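Local coordinates for protein Non-sulfated chondroitin lyase E66 (Autographa californica nucleopolyhedrovirus, PDB 3VSN) that cleaves non-sulfated chondroitin as a lyase of the occlusion-derived virus envelope and is essential for oral infectivity in the insect midgut, at residues Arg214-Phe228 / Phe262-Asn275. Residues are numbered along the deposited sequence; the frame is centred on the assembly and turned at random.
Sequences RQEQGIQEILNTIAF and FAYYTYYFGDEVIN
The ring of Phe269 is the main bump of this contact, filling a hollow bounded by Arg214, Ile219 and Leu223. Its far end meets Ile219, CZ to CG2 at 3.7 Å, while Leu223 CD2 lies 3.8 Å from CD2 of the ring. Bent at chi2 and chi3, the Arg214 chain runs back past Phe269, laying one guanidinium face over its CB. Further along, segment 214-228 supplies the bump: Ile226 takes the less common rotamer with CG1 between backbone N and carbonyl carbon (chi1 64°), and its CD1 enters between Tyr265 CB (3.6 Å) and Ile274 CG1. Ile222 CG2 rests obliquely against the Tyr265 ring, whose hydroxyl bonds to Met193 O. Beyond helix 217-225, polar bonds join the apolar contacts. The Phe228 and Phe262 rings meet obliquely, CE2 to CZ at 3.6 Å; Asn275 grips two successive carbonyls, N to Ala227 O and ND2 to Phe228 O (both 3.0 Å), and Phe228 O lies 2° out of the amide plane of Asn275. A water bridges Leu223 O and Val273 O. The axes of helices 217-225 and 262-269 approach to 12.1 Å, their N-to-C directions making 122°; side chains span this gap and residues 273-275 complete the contact. In the alpha/alpha-toroid domain it adjoins helix 189-205, and Phe228 touches the catalytic proton donor Tyr254 on helix 253-258.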
ATOM      1  N   ARG A 214      16.765  14.505 -24.150  1.00 28.30           N
ATOM      2  CA  ARG A 214      16.827  13.057 -23.931  1.00 29.56           C
ATOM      3  C   ARG A 214      18.264  12.518 -23.900  1.00 29.87           C
ATOM      4  O   ARG A 214      18.592  11.654 -23.079  1.00 29.35           O
ATOM      5  CB  ARG A 214      16.001  12.338 -25.008  1.00 30.84           C
ATOM      6  CG  ARG A 214      16.494  10.950 -25.392  1.00 32.87           C
ATOM      7  CD  ARG A 214      15.670   9.844 -24.761  1.00 33.91           C
ATOM      8  NE  ARG A 214      14.422   9.631 -25.488  1.00 35.58           N
ATOM      9  CZ  ARG A 214      13.687   8.522 -25.424  1.00 35.36           C
ATOM     10  NH1 ARG A 214      14.068   7.498 -24.670  1.00 35.78           N
ATOM     11  NH2 ARG A 214      12.568   8.436 -26.128  1.00 35.88           N
ATOM     12  N   GLN A 215      19.113  13.048 -24.780  1.00 30.30           N
ATOM     13  CA  GLN A 215      20.479  12.543 -24.944  1.00 30.55           C
ATOM     14  C   GLN A 215      21.464  13.002 -23.869  1.00 30.05           C
ATOM     15  O   GLN A 215      22.564  12.450 -23.762  1.00 29.69           O
ATOM     16  CB  GLN A 215      21.014  12.867 -26.346  1.00 31.95           C
ATOM     17  CG  GLN A 215      20.358  12.064 -27.465  1.00 33.50           C
ATOM     18  CD  GLN A 215      20.407  10.558 -27.231  1.00 34.79           C
ATOM     19  OE1 GLN A 215      21.472   9.987 -26.983  1.00 36.30           O
ATOM     20  NE2 GLN A 215      19.248   9.909 -27.314  1.00 34.83           N
ATOM     21  N   GLU A 216      21.080  14.001 -23.075  1.00 28.88           N
ATOM     22  CA  GLU A 216      21.936  14.496 -21.993  1.00 28.27           C
ATOM     23  C   GLU A 216      22.215  13.406 -20.963  1.00 28.72           C
ATOM     24  O   GLU A 216      21.346  12.577 -20.679  1.00 28.36           O
ATOM     25  CB  GLU A 216      21.303  15.707 -21.304  1.00 27.87           C
ATOM     26  CG  GLU A 216      21.042  16.895 -22.222  1.00 27.35           C
ATOM     27  CD  GLU A 216      20.420  18.070 -21.491  1.00 27.25           C
ATOM     28  OE1 GLU A 216      20.661  18.212 -20.272  1.00 26.95           O
ATOM     29  OE2 GLU A 216      19.692  18.855 -22.134  1.00 27.07           O
ATOM     30  N   GLN A 217      23.430  13.423 -20.412  1.00 28.83           N
ATOM     31  CA  GLN A 217      23.887  12.426 -19.438  1.00 29.39           C
ATOM     32  C   GLN A 217      22.961  12.319 -18.220  1.00 28.60           C
ATOM     33  O   GLN A 217      22.632  11.212 -17.781  1.00 27.88           O
ATOM     34  CB  GLN A 217      25.324  12.737 -18.996  1.00 31.04           C
ATOM     35  CG  GLN A 217      25.892  11.803 -17.927  1.00 33.17           C
ATOM     36  CD  GLN A 217      27.263  12.237 -17.424  1.00 34.84           C
ATOM     37  OE1 GLN A 217      27.862  13.188 -17.933  1.00 36.68           O
ATOM     38  NE2 GLN A 217      27.767  11.535 -16.415  1.00 35.51           N
ATOM     39  N   GLY A 218      22.554  13.471 -17.684  1.00 27.05           N
ATOM     40  CA  GLY A 218      21.668  13.526 -16.519  1.00 26.00           C
ATOM     41  C   GLY A 218      20.318  12.875 -16.762  1.00 25.34           C
ATOM     42  O   GLY A 218      19.827  12.116 -15.925  1.00 25.49           O
ATOM     43  N   ILE A 219      19.726  13.170 -17.917  1.00 24.89           N
ATOM     44  CA  ILE A 219      18.441  12.595 -18.321  1.00 24.96           C
ATOM     45  C   ILE A 219      18.562  11.079 -18.535  1.00 25.66           C
ATOM     46  O   ILE A 219      17.655  10.323 -18.179  1.00 25.33           O
ATOM     47  CB  ILE A 219      17.869  13.317 -19.571  1.00 24.54           C
ATOM     48  CG1 ILE A 219      17.499  14.775 -19.238  1.00 24.02           C
ATOM     49  CG2 ILE A 219      16.672  12.577 -20.164  1.00 24.49           C
ATOM     50  CD1 ILE A 219      16.270  14.953 -18.364  1.00 23.64           C
ATOM     51  N   GLN A 220      19.694  10.645 -19.089  1.00 26.14           N
ATOM     52  CA  GLN A 220      19.974   9.217 -19.276  1.00 26.49           C
ATOM     53  C   GLN A 220      20.013   8.464 -17.943  1.00 26.13           C
ATOM     54  O   GLN A 220      19.536   7.333 -17.855  1.00 26.53           O
ATOM     55  CB  GLN A 220      21.275   9.009 -20.058  1.00 27.03           C
ATOM     56  CG  GLN A 220      21.188   9.395 -21.529  1.00 27.68           C
ATOM     57  CD  GLN A 220      20.395   8.402 -22.361  1.00 28.48           C
ATOM     58  OE1 GLN A 220      19.421   8.767 -23.022  1.00 29.37           O
ATOM     59  NE2 GLN A 220      20.808   7.141 -22.335  1.00 28.60           N
ATOM     60  N   GLU A 221      20.571   9.098 -16.913  1.00 25.86           N
ATOM     61  CA  GLU A 221      20.573   8.531 -15.563  1.00 25.73           C
ATOM     62  C   GLU A 221      19.147   8.371 -15.025  1.00 25.38           C
ATOM     63  O   GLU A 221      18.809   7.334 -14.444  1.00 24.57           O
ATOM     64  CB  GLU A 221      21.413   9.384 -14.610  1.00 26.47           C
ATOM     65  CG  GLU A 221      22.908   9.333 -14.890  1.00 27.49           C
ATOM     66  CD  GLU A 221      23.730  10.204 -13.956  1.00 28.23           C
ATOM     67  OE1 GLU A 221      23.187  10.736 -12.964  1.00 28.27           O
ATOM     68  OE2 GLU A 221      24.942  10.353 -14.216  1.00 29.33           O
ATOM     69  N   ILE A 222      18.320   9.396 -15.236  1.00 24.47           N
ATOM     70  CA  ILE A 222      16.924   9.374 -14.794  1.00 24.39           C
ATOM     71  C   ILE A 222      16.114   8.314 -15.547  1.00 24.67           C
ATOM     72  O   ILE A 222      15.320   7.594 -14.935  1.00 24.49           O
ATOM     73  CB  ILE A 222      16.260  10.773 -14.889  1.00 23.91           C
ATOM     74  CG1 ILE A 222      16.888  11.724 -13.863  1.00 23.44           C
ATOM     75  CG2 ILE A 222      14.750  10.682 -14.671  1.00 23.63           C
ATOM     76  CD1 ILE A 222      16.523  13.180 -14.054  1.00 23.14           C
ATOM     77  N   LEU A 223      16.327   8.211 -16.859  1.00 25.08           N
ATOM     78  CA  LEU A 223      15.651   7.192 -17.674  1.00 25.68           C
ATOM     79  C   LEU A 223      15.923   5.780 -17.153  1.00 25.68           C
ATOM     80  O   LEU A 223      15.037   4.925 -17.161  1.00 26.18           O
ATOM     81  CB  LEU A 223      16.042   7.306 -19.151  1.00 25.95           C
ATOM     82  CG  LEU A 223      15.623   8.570 -19.913  1.00 26.17           C
ATOM     83  CD1 LEU A 223      16.157   8.520 -21.335  1.00 26.40           C
ATOM     84  CD2 LEU A 223      14.113   8.773 -19.913  1.00 25.98           C
ATOM     85  N   ASN A 224      17.149   5.550 -16.693  1.00 26.00           N
ATOM     86  CA  ASN A 224      17.505   4.293 -16.050  1.00 26.38           C
ATOM     87  C   ASN A 224      16.749   4.119 -14.734  1.00 25.42           C
ATOM     88  O   ASN A 224      16.183   3.054 -14.469  1.00 25.21           O
ATOM     89  CB  ASN A 224      19.014   4.223 -15.805  1.00 27.67           C
ATOM     90  CG  ASN A 224      19.540   2.803 -15.827  1.00 29.58           C
ATOM     91  OD1 ASN A 224      19.859   2.229 -14.787  1.00 30.94           O
ATOM     92  ND2 ASN A 224      19.625   2.224 -17.020  1.00 30.65           N
ATOM     93  N   THR A 225      16.729   5.180 -13.927  1.00 23.84           N
ATOM     94  CA  THR A 225      16.056   5.175 -12.630  1.00 22.73           C
ATOM     95  C   THR A 225      14.553   4.873 -12.753  1.00 22.09           C
ATOM     96  O   THR A 225      13.996   4.144 -11.927  1.00 21.84           O
ATOM     97  CB  THR A 225      16.307   6.502 -11.875  1.00 22.67           C
ATOM     98  OG1 THR A 225      17.712   6.642 -11.621  1.00 22.10           O
ATOM     99  CG2 THR A 225      15.558   6.546 -10.535  1.00 22.10           C
ATOM    100  N   ILE A 226      13.912   5.411 -13.792  1.00 21.32           N
ATOM    101  CA  ILE A 226      12.457   5.273 -13.966  1.00 20.61           C
ATOM    102  C   ILE A 226      12.016   4.065 -14.805  1.00 20.13           C
ATOM    103  O   ILE A 226      10.816   3.880 -15.042  1.00 19.73           O
ATOM    104  CB  ILE A 226      11.806   6.552 -14.560  1.00 20.78           C
ATOM    105  CG1 ILE A 226      12.329   6.827 -15.978  1.00 20.77           C
ATOM    106  CG2 ILE A 226      12.006   7.744 -13.629  1.00 21.06           C
ATOM    107  CD1 ILE A 226      11.550   7.873 -16.750  1.00 20.55           C
ATOM    108  N   ALA A 227      12.969   3.257 -15.263  1.00 19.54           N
ATOM    109  CA  ALA A 227      12.640   2.117 -16.124  1.00 19.53           C
ATOM    110  C   ALA A 227      11.749   1.108 -15.394  1.00 19.28           C
ATOM    111  O   ALA A 227      10.799   0.581 -15.970  1.00 19.36           O
ATOM    112  CB  ALA A 227      13.901   1.450 -16.647  1.00 19.20           C
ATOM    113  N   PHE A 228      12.051   0.888 -14.115  1.00 19.24           N
ATOM    114  CA  PHE A 228      11.372  -0.107 -13.273  1.00 19.30           C
ATOM    115  C   PHE A 228      11.247  -1.480 -13.939  1.00 19.37           C
ATOM    116  O   PHE A 228      10.139  -2.002 -14.091  1.00 19.53           O
ATOM    117  CB  PHE A 228      10.020   0.420 -12.766  1.00 19.05           C
ATOM    118  CG  PHE A 228      10.151   1.531 -11.762  1.00 19.05           C
ATOM    119  CD1 PHE A 228      10.585   1.267 -10.467  1.00 18.70           C
ATOM    120  CD2 PHE A 228       9.860   2.846 -12.114  1.00 18.88           C
ATOM    121  CE1 PHE A 228      10.721   2.289  -9.540  1.00 19.07           C
ATOM    122  CE2 PHE A 228       9.994   3.871 -11.191  1.00 18.97           C
ATOM    123  CZ  PHE A 228      10.423   3.594  -9.902  1.00 18.96           C
ATOM    124  N   PHE A 262       5.761  10.384 -13.205  1.00 16.50           N
ATOM    125  CA  PHE A 262       5.797   9.389 -14.281  1.00 16.81           C
ATOM    126  C   PHE A 262       5.086   9.860 -15.546  1.00 16.83           C
ATOM    127  O   PHE A 262       5.592   9.655 -16.649  1.00 16.76           O
ATOM    128  CB  PHE A 262       5.244   8.027 -13.831  1.00 17.19           C
ATOM    129  CG  PHE A 262       5.993   7.403 -12.676  1.00 17.43           C
ATOM    130  CD1 PHE A 262       7.310   7.756 -12.386  1.00 17.54           C
ATOM    131  CD2 PHE A 262       5.378   6.429 -11.894  1.00 17.77           C
ATOM    132  CE1 PHE A 262       7.984   7.174 -11.323  1.00 17.82           C
ATOM    133  CE2 PHE A 262       6.052   5.839 -10.835  1.00 17.81           C
ATOM    134  CZ  PHE A 262       7.354   6.211 -10.548  1.00 17.80           C
ATOM    135  N   ALA A 263       3.928  10.500 -15.374  1.00 16.72           N
ATOM    136  CA  ALA A 263       3.155  11.047 -16.494  1.00 16.81           C
ATOM    137  C   ALA A 263       3.948  12.077 -17.307  1.00 16.95           C
ATOM    138  O   ALA A 263       3.784  12.167 -18.526  1.00 16.79           O
ATOM    139  CB  ALA A 263       1.850  11.654 -15.997  1.00 16.38           C
ATOM    140  N   TYR A 264       4.799  12.846 -16.627  1.00 17.05           N
ATOM    141  CA  TYR A 264       5.648  13.847 -17.283  1.00 17.25           C
ATOM    142  C   TYR A 264       6.705  13.188 -18.167  1.00 17.55           C
ATOM    143  O   TYR A 264       6.857  13.554 -19.335  1.00 17.85           O
ATOM    144  CB  TYR A 264       6.309  14.768 -16.252  1.00 17.08           C
ATOM    145  CG  TYR A 264       5.327  15.633 -15.499  1.00 17.06           C
ATOM    146  CD1 TYR A 264       5.005  16.910 -15.953  1.00 17.10           C
ATOM    147  CD2 TYR A 264       4.709  15.170 -14.336  1.00 17.12           C
ATOM    148  CE1 TYR A 264       4.102  17.707 -15.266  1.00 17.03           C
ATOM    149  CE2 TYR A 264       3.801  15.958 -13.645  1.00 17.06           C
ATOM    150  CZ  TYR A 264       3.501  17.223 -14.114  1.00 17.11           C
ATOM    151  OH  TYR A 264       2.600  18.007 -13.429  1.00 17.15           O
ATOM    152  N   TYR A 265       7.421  12.212 -17.611  1.00 17.75           N
ATOM    153  CA  TYR A 265       8.455  11.490 -18.356  1.00 18.30           C
ATOM    154  C   TYR A 265       7.901  10.714 -19.548  1.00 18.92           C
ATOM    155  O   TYR A 265       8.539  10.645 -20.604  1.00 19.23           O
ATOM    156  CB  TYR A 265       9.261  10.575 -17.431  1.00 17.84           C
ATOM    157  CG  TYR A 265      10.124  11.338 -16.455  1.00 17.84           C
ATOM    158  CD1 TYR A 265      11.175  12.143 -16.903  1.00 17.81           C
ATOM    159  CD2 TYR A 265       9.888  11.267 -15.083  1.00 17.52           C
ATOM    160  CE1 TYR A 265      11.963  12.854 -16.011  1.00 17.49           C
ATOM    161  CE2 TYR A 265      10.675  11.970 -14.182  1.00 17.48           C
ATOM    162  CZ  TYR A 265      11.710  12.761 -14.654  1.00 17.52           C
ATOM    163  OH  TYR A 265      12.489  13.462 -13.764  1.00 17.61           O
ATOM    164  N   THR A 266       6.709  10.144 -19.376  1.00 19.40           N
ATOM    165  CA  THR A 266       6.009   9.472 -20.468  1.00 20.26           C
ATOM    166  C   THR A 266       5.634  10.474 -21.568  1.00 20.43           C
ATOM    167  O   THR A 266       5.772  10.171 -22.758  1.00 20.69           O
ATOM    168  CB  THR A 266       4.783   8.687 -19.950  1.00 20.53           C
ATOM    169  OG1 THR A 266       5.236   7.628 -19.098  1.00 20.88           O
ATOM    170  CG2 THR A 266       3.982   8.079 -21.100  1.00 21.04           C
ATOM    171  N   TYR A 267       5.186  11.666 -21.172  1.00 20.19           N
ATOM    172  CA  TYR A 267       4.904  12.727 -22.136  1.00 20.35           C
ATOM    173  C   TYR A 267       6.183  13.178 -22.846  1.00 20.68           C
ATOM    174  O   TYR A 267       6.215  13.257 -24.077  1.00 21.41           O
ATOM    175  CB  TYR A 267       4.212  13.935 -21.486  1.00 20.25           C
ATOM    176  CG  TYR A 267       3.874  15.007 -22.503  1.00 20.21           C
ATOM    177  CD1 TYR A 267       4.841  15.920 -22.932  1.00 20.22           C
ATOM    178  CD2 TYR A 267       2.603  15.086 -23.066  1.00 20.10           C
ATOM    179  CE1 TYR A 267       4.548  16.881 -23.885  1.00 20.08           C
ATOM    180  CE2 TYR A 267       2.302  16.051 -24.017  1.00 20.17           C
ATOM    181  CZ  TYR A 267       3.278  16.945 -24.419  1.00 20.04           C
ATOM    182  OH  TYR A 267       2.991  17.906 -25.357  1.00 20.19           O
ATOM    183  N   TYR A 268       7.218  13.476 -22.061  1.00 20.40           N
ATOM    184  CA  TYR A 268       8.504  13.956 -22.569  1.00 20.55           C
ATOM    185  C   TYR A 268       9.193  12.978 -23.521  1.00 21.74           C
ATOM    186  O   TYR A 268       9.622  13.363 -24.615  1.00 21.86           O
ATOM    187  CB  TYR A 268       9.479  14.208 -21.416  1.00 19.67           C
ATOM    188  CG  TYR A 268       9.267  15.434 -20.549  1.00 18.75           C
ATOM    189  CD1 TYR A 268       8.763  16.630 -21.068  1.00 18.69           C
ATOM    190  CD2 TYR A 268       9.640  15.408 -19.207  1.00 18.41           C
ATOM    191  CE1 TYR A 268       8.604  17.750 -20.260  1.00 18.35           C
ATOM    192  CE2 TYR A 268       9.484  16.517 -18.393  1.00 18.11           C
ATOM    193  CZ  TYR A 268       8.967  17.684 -18.921  1.00 18.09           C
ATOM    194  OH  TYR A 268       8.829  18.779 -18.099  1.00 18.31           O
ATOM    195  N   PHE A 269       9.317  11.721 -23.091  1.00 22.46           N
ATOM    196  CA  PHE A 269      10.224  10.779 -23.748  1.00 23.38           C
ATOM    197  C   PHE A 269       9.576   9.501 -24.299  1.00 24.32           C
ATOM    198  O   PHE A 269      10.272   8.627 -24.818  1.00 24.64           O
ATOM    199  CB  PHE A 269      11.418  10.460 -22.833  1.00 23.32           C
ATOM    200  CG  PHE A 269      12.112  11.685 -22.292  1.00 23.39           C
ATOM    201  CD1 PHE A 269      12.670  12.629 -23.156  1.00 23.36           C
ATOM    202  CD2 PHE A 269      12.209  11.899 -20.921  1.00 23.41           C
ATOM    203  CE1 PHE A 269      13.301  13.760 -22.663  1.00 23.19           C
ATOM    204  CE2 PHE A 269      12.845  13.027 -20.421  1.00 23.52           C
ATOM    205  CZ  PHE A 269      13.390  13.960 -21.295  1.00 23.46           C
ATOM    206  N   GLY A 270       8.253   9.402 -24.196  1.00 25.35           N
ATOM    207  CA  GLY A 270       7.506   8.341 -24.875  1.00 26.27           C
ATOM    208  C   GLY A 270       7.055   7.185 -24.002  1.00 27.45           C
ATOM    209  O   GLY A 270       7.470   7.055 -22.848  1.00 26.57           O
ATOM    210  N   ASP A 271       6.220   6.328 -24.585  1.00 28.77           N
ATOM    211  CA  ASP A 271       5.586   5.213 -23.882  1.00 30.22           C
ATOM    212  C   ASP A 271       6.520   4.047 -23.546  1.00 29.92           C
ATOM    213  O   ASP A 271       6.080   3.071 -22.936  1.00 31.13           O
ATOM    214  CB  ASP A 271       4.397   4.683 -24.701  1.00 31.74           C
ATOM    215  CG  ASP A 271       3.288   5.706 -24.864  1.00 33.42           C
ATOM    216  OD1 ASP A 271       2.947   6.396 -23.879  1.00 33.88           O
ATOM    217  OD2 ASP A 271       2.746   5.816 -25.986  1.00 34.98           O
ATOM    218  N   GLU A 272       7.791   4.140 -23.935  1.00 29.56           N
ATOM    219  CA  GLU A 272       8.733   3.039 -23.725  0.50 29.25           C
ATOM    220  C   GLU A 272       9.640   3.212 -22.506  1.00 28.64           C
ATOM    221  O   GLU A 272      10.247   2.244 -22.043  1.00 29.29           O
ATOM    222  CB  GLU A 272       9.566   2.784 -24.988  0.50 29.98           C
ATOM    223  CG  GLU A 272       9.067   1.626 -25.843  0.50 30.55           C
ATOM    224  CD  GLU A 272       7.710   1.885 -26.468  0.50 30.91           C
ATOM    225  OE1 GLU A 272       6.863   0.963 -26.454  0.50 31.64           O
ATOM    226  OE2 GLU A 272       7.486   3.009 -26.975  0.50 31.30           O
ATOM    227  N   VAL A 273       9.723   4.432 -21.974  1.00 27.02           N
ATOM    228  CA  VAL A 273      10.672   4.724 -20.880  1.00 25.35           C
ATOM    229  C   VAL A 273      10.327   4.165 -19.488  1.00 24.06           C
ATOM    230  O   VAL A 273      11.215   3.969 -18.661  1.00 24.10           O
ATOM    231  CB  VAL A 273      11.022   6.234 -20.781  1.00 25.69           C
ATOM    232  CG1 VAL A 273      11.680   6.716 -22.070  1.00 25.75           C
ATOM    233  CG2 VAL A 273       9.796   7.075 -20.447  1.00 25.62           C
ATOM    234  N   ILE A 274       9.047   3.915 -19.231  1.00 22.60           N
ATOM    235  CA  ILE A 274       8.619   3.389 -17.930  1.00 21.35           C
ATOM    236  C   ILE A 274       7.849   2.077 -18.088  1.00 20.34           C
ATOM    237  O   ILE A 274       7.023   1.946 -18.983  1.00 20.21           O
ATOM    238  CB  ILE A 274       7.759   4.416 -17.159  1.00 21.07           C
ATOM    239  CG1 ILE A 274       8.564   5.690 -16.878  1.00 20.88           C
ATOM    240  CG2 ILE A 274       7.254   3.822 -15.850  1.00 20.81           C
ATOM    241  CD1 ILE A 274       7.758   6.836 -16.308  1.00 20.64           C
ATOM    242  N   ASN A 275       8.130   1.109 -17.216  1.00 19.70           N
ATOM    243  CA  ASN A 275       7.370  -0.141 -17.171  1.00 19.40           C
ATOM    244  C   ASN A 275       5.961   0.108 -16.610  1.00 19.13           C
ATOM    245  O   ASN A 275       5.658  -0.243 -15.467  1.00 18.48           O
ATOM    246  CB  ASN A 275       8.134  -1.192 -16.352  1.00 19.10           C
ATOM    247  CG  ASN A 275       7.461  -2.557 -16.347  1.00 18.85           C
ATOM    248  OD1 ASN A 275       6.499  -2.800 -17.071  1.00 18.88           O
ATOM    249  ND2 ASN A 275       7.972  -3.456 -15.514  1.00 18.98           N
TER
HETATM  250  O   HOH W   1      13.743   4.164 -19.385  1.00 27.17           O